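Tailspike protein (Siphovirus 9NA, PDB 3RIQ) recognises Salmonella lipopolysaccharide through a trimeric right-handed beta-helix and, as an endorhamnosidase, probably cleaves its O-antigen chains. Local coordinates at residues L368-Q373 against T391-A396; V387-T392 against S412-I417. All blocks are in the same frame, centred on the assembly; numbering follows the deposited sequence. Where two conformers were deposited one is given.

Interaction 1 (L368-Q373 against T391-A396); sequences LTNLNQ and TTQGYA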
ATOM      1  N   LEU A 368       1.365  19.063  21.924  1.00 20.93           N
ATOM      2  CA  LEU A 368       0.408  20.172  22.152  1.00 21.17           C
ATOM      3  C   LEU A 368       1.065  21.570  22.103  1.00 20.58           C
ATOM      4  O   LEU A 368       0.798  22.429  22.959  1.00 22.38           O
ATOM      5  CB  LEU A 368      -0.377  19.968  23.473  1.00 21.90           C
ATOM      6  CG  LEU A 368      -1.102  18.624  23.635  1.00 21.73           C
ATOM      7  CD1 LEU A 368      -1.780  18.518  25.017  1.00 24.69           C
ATOM      8  CD2 LEU A 368      -2.132  18.399  22.507  1.00 24.44           C
ATOM      9  N   THR A 369       1.884  21.801  21.087  1.00 20.51           N
ATOM     10  CA  THR A 369       2.551  23.076  20.895  1.00 21.41           C
ATOM     11  C   THR A 369       1.915  23.858  19.751  1.00 20.88           C
ATOM     12  O   THR A 369       2.563  24.685  19.087  1.00 21.96           O
ATOM     13  CB  THR A 369       4.074  22.911  20.712  1.00 21.68           C
ATOM     14  OG1 THR A 369       4.344  22.170  19.515  1.00 22.49           O
ATOM     15  CG2 THR A 369       4.699  22.181  21.926  1.00 22.74           C
ATOM     16  N   ASN A 370       0.630  23.590  19.515  1.00 20.39           N
ATOM     17  CA  ASN A 370      -0.161  24.369  18.564  1.00 21.77           C
ATOM     18  C   ASN A 370       0.246  24.205  17.116  1.00 21.09           C
ATOM     19  O   ASN A 370       0.070  25.108  16.290  1.00 22.86           O
ATOM     20  CB  ASN A 370      -0.229  25.848  18.964  1.00 22.95           C
ATOM     21  CG  ASN A 370      -1.555  26.198  19.570  1.00 28.52           C
ATOM     22  OD1 ASN A 370      -2.611  25.819  19.035  1.00 33.84           O
ATOM     23  ND2 ASN A 370      -1.529  26.920  20.685  1.00 36.07           N
ATOM     24  N   LEU A 371       0.748  23.021  16.809  1.00 19.49           N
ATOM     25  CA  LEU A 371       1.153  22.679  15.460  1.00 18.18           C
ATOM     26  C   LEU A 371       0.017  21.938  14.738  1.00 17.64           C
ATOM     27  O   LEU A 371      -0.807  21.310  15.356  1.00 18.40           O
ATOM     28  CB  LEU A 371       2.424  21.801  15.493  1.00 17.45           C
ATOM     29  CG  LEU A 371       3.616  22.446  16.194  1.00 17.93           C
ATOM     30  CD1 LEU A 371       4.779  21.443  16.146  1.00 18.96           C
ATOM     31  CD2 LEU A 371       3.992  23.764  15.535  1.00 18.05           C
ATOM     32  N   ASN A 372       0.004  22.044  13.420  1.00 16.58           N
ATOM     33  CA  ASN A 372      -1.006  21.399  12.584  1.00 16.33           C
ATOM     34  C   ASN A 372      -0.700  19.927  12.281  1.00 15.79           C
ATOM     35  O   ASN A 372       0.441  19.487  12.400  1.00 15.14           O
ATOM     36  CB  ASN A 372      -1.167  22.219  11.306  1.00 15.97           C
ATOM     37  CG  ASN A 372      -1.513  23.655  11.595  1.00 17.35           C
ATOM     38  OD1 ASN A 372      -2.424  23.928  12.371  1.00 18.30           O
ATOM     39  ND2 ASN A 372      -0.802  24.560  11.006  1.00 17.35           N
ATOM     40  N   GLN A 373      -1.725  19.147  11.941  1.00 14.33           N
ATOM     41  CA  GLN A 373      -1.506  17.727  11.640  1.00 13.49           C
ATOM     42  C   GLN A 373      -0.787  17.550  10.317  1.00 13.91           C
ATOM     43  O   GLN A 373       0.165  16.809  10.255  1.00 14.11           O
ATOM     44  CB  GLN A 373      -2.823  16.926  11.638  1.00 12.94           C
ATOM     45  CG  GLN A 373      -3.588  17.065  12.963  1.00 14.18           C
ATOM     46  CD  GLN A 373      -2.997  16.264  14.087  1.00 15.92           C
ATOM     47  OE1 GLN A 373      -2.807  15.059  13.966  1.00 14.60           O
ATOM     48  NE2 GLN A 373      -2.734  16.921  15.202  1.00 15.20           N
ATOM     49  N   THR A 391      -6.279  16.054  19.515  1.00 19.62           N
ATOM     50  CA  THR A 391      -6.390  17.395  20.082  1.00 19.36           C
ATOM     51  C   THR A 391      -7.185  18.295  19.130  1.00 19.24           C
ATOM     52  O   THR A 391      -7.217  18.047  17.896  1.00 18.75           O
ATOM     53  CB  THR A 391      -4.989  18.021  20.299  1.00 19.59           C
ATOM     54  OG1 THR A 391      -5.128  19.353  20.857  1.00 21.49           O
ATOM     55  CG2 THR A 391      -4.222  18.107  18.970  1.00 20.19           C
ATOM     56  N   THR A 392      -7.792  19.340  19.708  1.00 19.67           N
ATOM     57  CA  THR A 392      -8.485  20.392  18.941  1.00 19.02           C
ATOM     58  C   THR A 392      -7.555  21.518  18.480  1.00 19.25           C
ATOM     59  O   THR A 392      -8.004  22.396  17.738  1.00 20.03           O
ATOM     60  CB  THR A 392      -9.698  21.016  19.718  1.00 20.31           C
ATOM     61  OG1 THR A 392      -9.227  21.588  20.938  1.00 22.28           O
ATOM     62  CG2 THR A 392     -10.725  19.919  20.035  1.00 21.50           C
ATOM     63  N   GLN A 393      -6.292  21.513  18.907  1.00 18.09           N
ATOM     64  CA  GLN A 393      -5.347  22.540  18.460  1.00 18.63           C
ATOM     65  C   GLN A 393      -5.164  22.538  16.948  1.00 17.97           C
ATOM     66  O   GLN A 393      -5.072  21.463  16.301  1.00 18.53           O
ATOM     67  CB  GLN A 393      -3.963  22.346  19.075  1.00 17.82           C
ATOM     68  CG  GLN A 393      -3.900  22.614  20.553  1.00 19.22           C
ATOM     69  CD  GLN A 393      -2.467  22.648  21.093  1.00 20.52           C
ATOM     70  OE1 GLN A 393      -1.535  22.113  20.482  1.00 20.95           O
ATOM     71  NE2 GLN A 393      -2.296  23.270  22.262  1.00 22.02           N
ATOM     72  N   GLY A 394      -5.095  23.735  16.382  1.00 18.07           N
ATOM     73  CA  GLY A 394      -4.661  23.896  14.983  1.00 18.32           C
ATOM     74  C   GLY A 394      -5.617  23.329  13.946  1.00 16.86           C
ATOM     75  O   GLY A 394      -6.862  23.285  14.154  1.00 18.25           O
ATOM     76  N   TYR A 395      -5.042  22.925  12.813  1.00 16.29           N
ATOM     77  CA  TYR A 395      -5.812  22.440  11.654  1.00 15.11           C
ATOM     78  C   TYR A 395      -5.482  20.971  11.399  1.00 15.06           C
ATOM     79  O   TYR A 395      -4.357  20.523  11.642  1.00 15.56           O
ATOM     80  CB  TYR A 395      -5.361  23.201  10.408  1.00 15.76           C
ATOM     81  CG  TYR A 395      -5.843  24.650  10.387  1.00 17.62           C
ATOM     82  CD1 TYR A 395      -6.919  25.030   9.608  1.00 19.68           C
ATOM     83  CD2 TYR A 395      -5.209  25.623  11.158  1.00 20.34           C
ATOM     84  CE1 TYR A 395      -7.374  26.367   9.607  1.00 21.80           C
ATOM     85  CE2 TYR A 395      -5.622  26.952  11.155  1.00 22.62           C
ATOM     86  CZ  TYR A 395      -6.704  27.319  10.379  1.00 23.34           C
ATOM     87  OH  TYR A 395      -7.105  28.636  10.401  1.00 27.03           O
ATOM     88  N   ALA A 396      -6.456  20.249  10.860  1.00 13.82           N
ATOM     89  CA  ALA A 396      -6.175  18.927  10.293  1.00 14.51           C
ATOM     90  C   ALA A 396      -5.314  19.035   9.032  1.00 14.64           C
ATOM     91  O   ALA A 396      -4.323  18.292   8.879  1.00 14.62           O
ATOM     92  CB  ALA A 396      -7.481  18.199   9.977  1.00 14.40           C
TER
HETATM   93  O   HOH W   1      -4.959  26.137  17.877  1.00 37.52           O
HETATM   94  O   HOH W   2      -2.998  19.701  15.899  1.00 18.06           O
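Gln393 reaches Leu368 and Asn370 with its CG anti to its own carbonyl carbon and chi2, at -170°, carrying CD on in an extended chain; bonds to the turn of the neighbouring coil then place the amide. There OE1 accepts the backbone N-H of Asn370, with N to OE1 at 2.8 Å and the donor well above the carbonyl plane. NE2 turns to the peptide before it and gives a weak bond to Leu368 O at 3.3 Å. The Asn370 amide stacks on that of Gln393, the planes only 12° apart and Asn370 CG 4.0 Å from Gln393 CD. The root of Gln393 is steadied by an ST turn, in which Thr391 OG1 accepts from Gln393 N, while Leu368 CD2 brushes that same OG1 at 3.6 Å.

Further on, Asn372 lies beside Tyr395, its OD1 accepting Tyr395 N at 2.8 Å and meeting the ring at its edge, 3.5 Å from CD2. Gly394, at positive phi and with no side chain, lets OD1 come near its CA. From there the backbones take over: Gln373 N donates almost straight to Tyr395 O at 3.0 Å, close to the parallel pair 374-376 and 397-399.

Two waters bridge the segments. One joins Asn370 OD1 to Gly394 N; the other ties Leu371 O and Gln393 O to Gln373 NE2, and the OE1 of the same Gln373 amide accepts from Ala364 N. In these irregular loops the Gln393 and Asn372 amides thus serve backbone N-H groups, and two donors on Gln393 OE1, Asn370 N and Asn365 ND2, should with the stack fix its amide's rotation.

Interaction 2 (V387-T392 against S412-I417); sequences VHAYTT and SGTKKI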
ATOM      1  N   VAL A 387      -7.006  12.168   8.524  1.00 13.03           N
ATOM      2  CA  VAL A 387      -6.415  12.695   9.749  1.00 13.78           C
ATOM      3  C   VAL A 387      -7.238  12.255  10.961  1.00 14.73           C
ATOM      4  O   VAL A 387      -8.474  12.266  10.922  1.00 15.62           O
ATOM      5  CB  VAL A 387      -6.385  14.230   9.682  1.00 13.76           C
ATOM      6  CG1 VAL A 387      -5.951  14.849  11.013  1.00 14.76           C
ATOM      7  CG2 VAL A 387      -5.411  14.686   8.571  1.00 16.19           C
ATOM      8  N   HIS A 388      -6.572  11.881  12.042  1.00 14.35           N
ATOM      9  CA  HIS A 388      -7.266  11.652  13.309  1.00 14.76           C
ATOM     10  C   HIS A 388      -6.487  12.340  14.397  1.00 15.45           C
ATOM     11  O   HIS A 388      -5.581  11.760  14.965  1.00 15.57           O
ATOM     12  CB  HIS A 388      -7.415  10.154  13.613  1.00 15.25           C
ATOM     13  CG  HIS A 388      -8.325   9.870  14.763  1.00 16.22           C
ATOM     14  ND1 HIS A 388      -8.830   8.620  15.019  1.00 18.18           N
ATOM     15  CD2 HIS A 388      -8.874  10.698  15.688  1.00 16.78           C
ATOM     16  CE1 HIS A 388      -9.621   8.674  16.081  1.00 16.14           C
ATOM     17  NE2 HIS A 388      -9.674   9.928  16.499  1.00 17.77           N
ATOM     18  N   ALA A 389      -6.827  13.597  14.650  1.00 14.94           N
ATOM     19  CA  ALA A 389      -6.151  14.389  15.664  1.00 16.74           C
ATOM     20  C   ALA A 389      -6.722  14.009  17.025  1.00 17.60           C
ATOM     21  O   ALA A 389      -7.938  13.799  17.151  1.00 19.04           O
ATOM     22  CB  ALA A 389      -6.390  15.860  15.386  1.00 15.51           C
ATOM     23  N   TYR A 390      -5.873  13.932  18.041  1.00 19.30           N
ATOM     24  CA  TYR A 390      -6.331  13.652  19.418  1.00 19.34           C
ATOM     25  C   TYR A 390      -6.333  14.939  20.237  1.00 20.07           C
ATOM     26  O   TYR A 390      -6.368  14.915  21.496  1.00 21.59           O
ATOM     27  CB  TYR A 390      -5.404  12.604  20.065  1.00 19.75           C
ATOM     28  CG  TYR A 390      -5.473  11.166  19.524  1.00 19.30           C
ATOM     29  CD1 TYR A 390      -6.159  10.844  18.340  1.00 18.92           C
ATOM     30  CD2 TYR A 390      -4.764  10.132  20.158  1.00 19.77           C
ATOM     31  CE1 TYR A 390      -6.209   9.537  17.862  1.00 17.41           C
ATOM     32  CE2 TYR A 390      -4.784   8.816  19.653  1.00 18.75           C
ATOM     33  CZ  TYR A 390      -5.504   8.531  18.492  1.00 17.79           C
ATOM     34  OH  TYR A 390      -5.529   7.221  17.975  1.00 18.71           O
ATOM     35  N   THR A 391      -6.279  16.054  19.515  1.00 19.62           N
ATOM     36  CA  THR A 391      -6.390  17.395  20.082  1.00 19.36           C
ATOM     37  C   THR A 391      -7.185  18.295  19.130  1.00 19.24           C
ATOM     38  O   THR A 391      -7.217  18.047  17.896  1.00 18.75           O
ATOM     39  CB  THR A 391      -4.989  18.021  20.299  1.00 19.59           C
ATOM     40  OG1 THR A 391      -5.128  19.353  20.857  1.00 21.49           O
ATOM     41  CG2 THR A 391      -4.222  18.107  18.970  1.00 20.19           C
ATOM     42  N   THR A 392      -7.792  19.340  19.708  1.00 19.67           N
ATOM     43  CA  THR A 392      -8.485  20.392  18.941  1.00 19.02           C
ATOM     44  C   THR A 392      -7.555  21.518  18.480  1.00 19.25           C
ATOM     45  O   THR A 392      -8.004  22.396  17.738  1.00 20.03           O
ATOM     46  CB  THR A 392      -9.698  21.016  19.718  1.00 20.31           C
ATOM     47  OG1 THR A 392      -9.227  21.588  20.938  1.00 22.28           O
ATOM     48  CG2 THR A 392     -10.725  19.919  20.035  1.00 21.50           C
ATOM     49  N   SER A 412     -12.841  13.383  17.462  1.00 21.65           N
ATOM     50  CA  SER A 412     -13.313  14.651  18.024  1.00 22.52           C
ATOM     51  C   SER A 412     -12.232  15.731  18.067  1.00 22.12           C
ATOM     52  O   SER A 412     -12.431  16.785  18.664  1.00 23.86           O
ATOM     53  CB  SER A 412     -13.840  14.432  19.455  1.00 22.96           C
ATOM     54  OG  SER A 412     -12.801  13.962  20.314  1.00 25.58           O
ATOM     55  N   GLY A 413     -11.083  15.464  17.445  1.00 21.17           N
ATOM     56  CA  GLY A 413     -10.002  16.462  17.352  1.00 20.07           C
ATOM     57  C   GLY A 413     -10.275  17.505  16.270  1.00 19.31           C
ATOM     58  O   GLY A 413     -11.391  17.583  15.739  1.00 18.90           O
ATOM     59  N   THR A 414      -9.265  18.315  15.938  1.00 17.56           N
ATOM     60  CA  THR A 414      -9.461  19.318  14.892  1.00 16.86           C
ATOM     61  C   THR A 414      -9.821  18.641  13.565  1.00 16.66           C
ATOM     62  O   THR A 414      -9.280  17.573  13.199  1.00 16.86           O
ATOM     63  CB  THR A 414      -8.229  20.219  14.706  1.00 16.13           C
ATOM     64  OG1 THR A 414      -8.509  21.150  13.653  1.00 16.86           O
ATOM     65  CG2 THR A 414      -6.940  19.402  14.389  1.00 17.56           C
ATOM     66  N   LYS A 415     -10.768  19.275  12.867  1.00 15.97           N
ATOM     67  CA  LYS A 415     -11.217  18.840  11.544  0.50 16.38           C
ATOM     68  C   LYS A 415     -11.129  19.977  10.532  1.00 16.08           C
ATOM     69  O   LYS A 415     -11.693  19.883   9.443  1.00 17.22           O
ATOM     70  CB  LYS A 415     -12.668  18.327  11.595  0.50 16.54           C
ATOM     71  CG  LYS A 415     -13.013  17.464  12.795  0.50 18.84           C
ATOM     72  CD  LYS A 415     -14.250  16.618  12.504  0.50 19.75           C
ATOM     73  CE  LYS A 415     -15.164  16.587  13.705  0.50 22.51           C
ATOM     74  NZ  LYS A 415     -14.363  16.343  14.924  0.50 25.34           N
ATOM     75  N   LYS A 416     -10.393  21.038  10.875  1.00 15.51           N
ATOM     76  CA  LYS A 416     -10.290  22.198  10.009  1.00 15.79           C
ATOM     77  C   LYS A 416      -9.395  21.953   8.802  1.00 15.99           C
ATOM     78  O   LYS A 416      -8.270  21.450   8.931  1.00 15.19           O
ATOM     79  CB  LYS A 416      -9.771  23.420  10.802  1.00 16.72           C
ATOM     80  CG  LYS A 416     -10.679  23.848  11.962  1.00 17.52           C
ATOM     81  CD  LYS A 416     -10.145  25.134  12.659  1.00 22.16           C
ATOM     82  CE  LYS A 416     -11.056  25.543  13.832  1.00 28.56           C
ATOM     83  NZ  LYS A 416     -11.229  24.428  14.821  1.00 34.75           N
ATOM     84  N   ILE A 417      -9.903  22.341   7.640  1.00 15.56           N
ATOM     85  CA  ILE A 417      -9.194  22.239   6.350  1.00 16.07           C
ATOM     86  C   ILE A 417      -9.099  23.636   5.734  1.00 15.97           C
ATOM     87  O   ILE A 417     -10.133  24.301   5.484  1.00 16.64           O
ATOM     88  CB  ILE A 417      -9.962  21.317   5.359  1.00 15.93           C
ATOM     89  CG1 ILE A 417     -10.138  19.921   5.961  1.00 16.61           C
ATOM     90  CG2 ILE A 417      -9.256  21.309   4.001  1.00 16.22           C
ATOM     91  CD1 ILE A 417     -11.042  18.998   5.187  1.00 18.18           C
TER
HETATM   92  O   HOH W   3     -10.164  12.314  18.459  1.00 22.40           O
HETATM   93  O   HOH W   4      -9.203  14.753  13.426  1.00 19.89           O
HETATM   94  O   HOH W   5      -8.339  24.831  15.794  1.00 36.00           O
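The His388 ring, joined to Ser412 through water 3, has Tyr390 CE1 over the centre of one face, 3.6 Å above its plane. His388 CG in turn lies in plane at the edge of the Tyr390 ring, so the tyrosine presents its rim to the imidazole. In plane at the imidazole's own edge sits the water, 3.1 Å from NE2; it donates to Ala389 O and accepts from Ser412 N. ND1 is hydrogen-bonded to Arg383 NE of the second subunit, placing this corner of the right-handed beta-helix against the trimer interface.

The contact joins matching turns of two successive coils, one leaving strand 381-388 and the other leading from strand 402-409 into 417-419. Backbone atoms make the closest approaches. Gly413, with no side chain in the way, sets its CA 3.4 Å from Ala389 O in a CA-H...O contact, and the same CA lies close to Thr391 O. That carbonyl oxygen also accepts Thr414 N at 2.8 Å, the one direct hydrogen bond between the two turns.

Thr414 then divides its branches. CG2 sits between the backbone N and the carbonyl carbon, the crowded position, and packs on Ala389 CB at 3.7 Å; OG1, anti to the backbone N, bonds to Gly394 O. Between the two turns, water 4 accepts from Ala389 N at 2.9 Å and donates to Thr414 O, standing in for a direct backbone bond. Thr392 CG2 touches Ser412 O, and water 5 links Thr392 O to Lys416 NZ, 3.1 Å from each.

Interactions 1 and 2 are consecutive steps of one stack of coils: the loop holding Thr391 and Thr392, which both contacts share, meets the preceding coil through 368-373 and the following one through 412-417. Their centres lie 7 Å apart. Interaction 1 is a surface contact, made mainly by glutamine and asparagine side chains and touched by no other subunit. Interaction 2 is smaller and partly buried, relies on close backbone approach, a methyl pair and waters, and borders the other two subunits, chiefly the second. The two also meet by packing, where Tyr395 CD1 and Ala396 CB lie against Lys416.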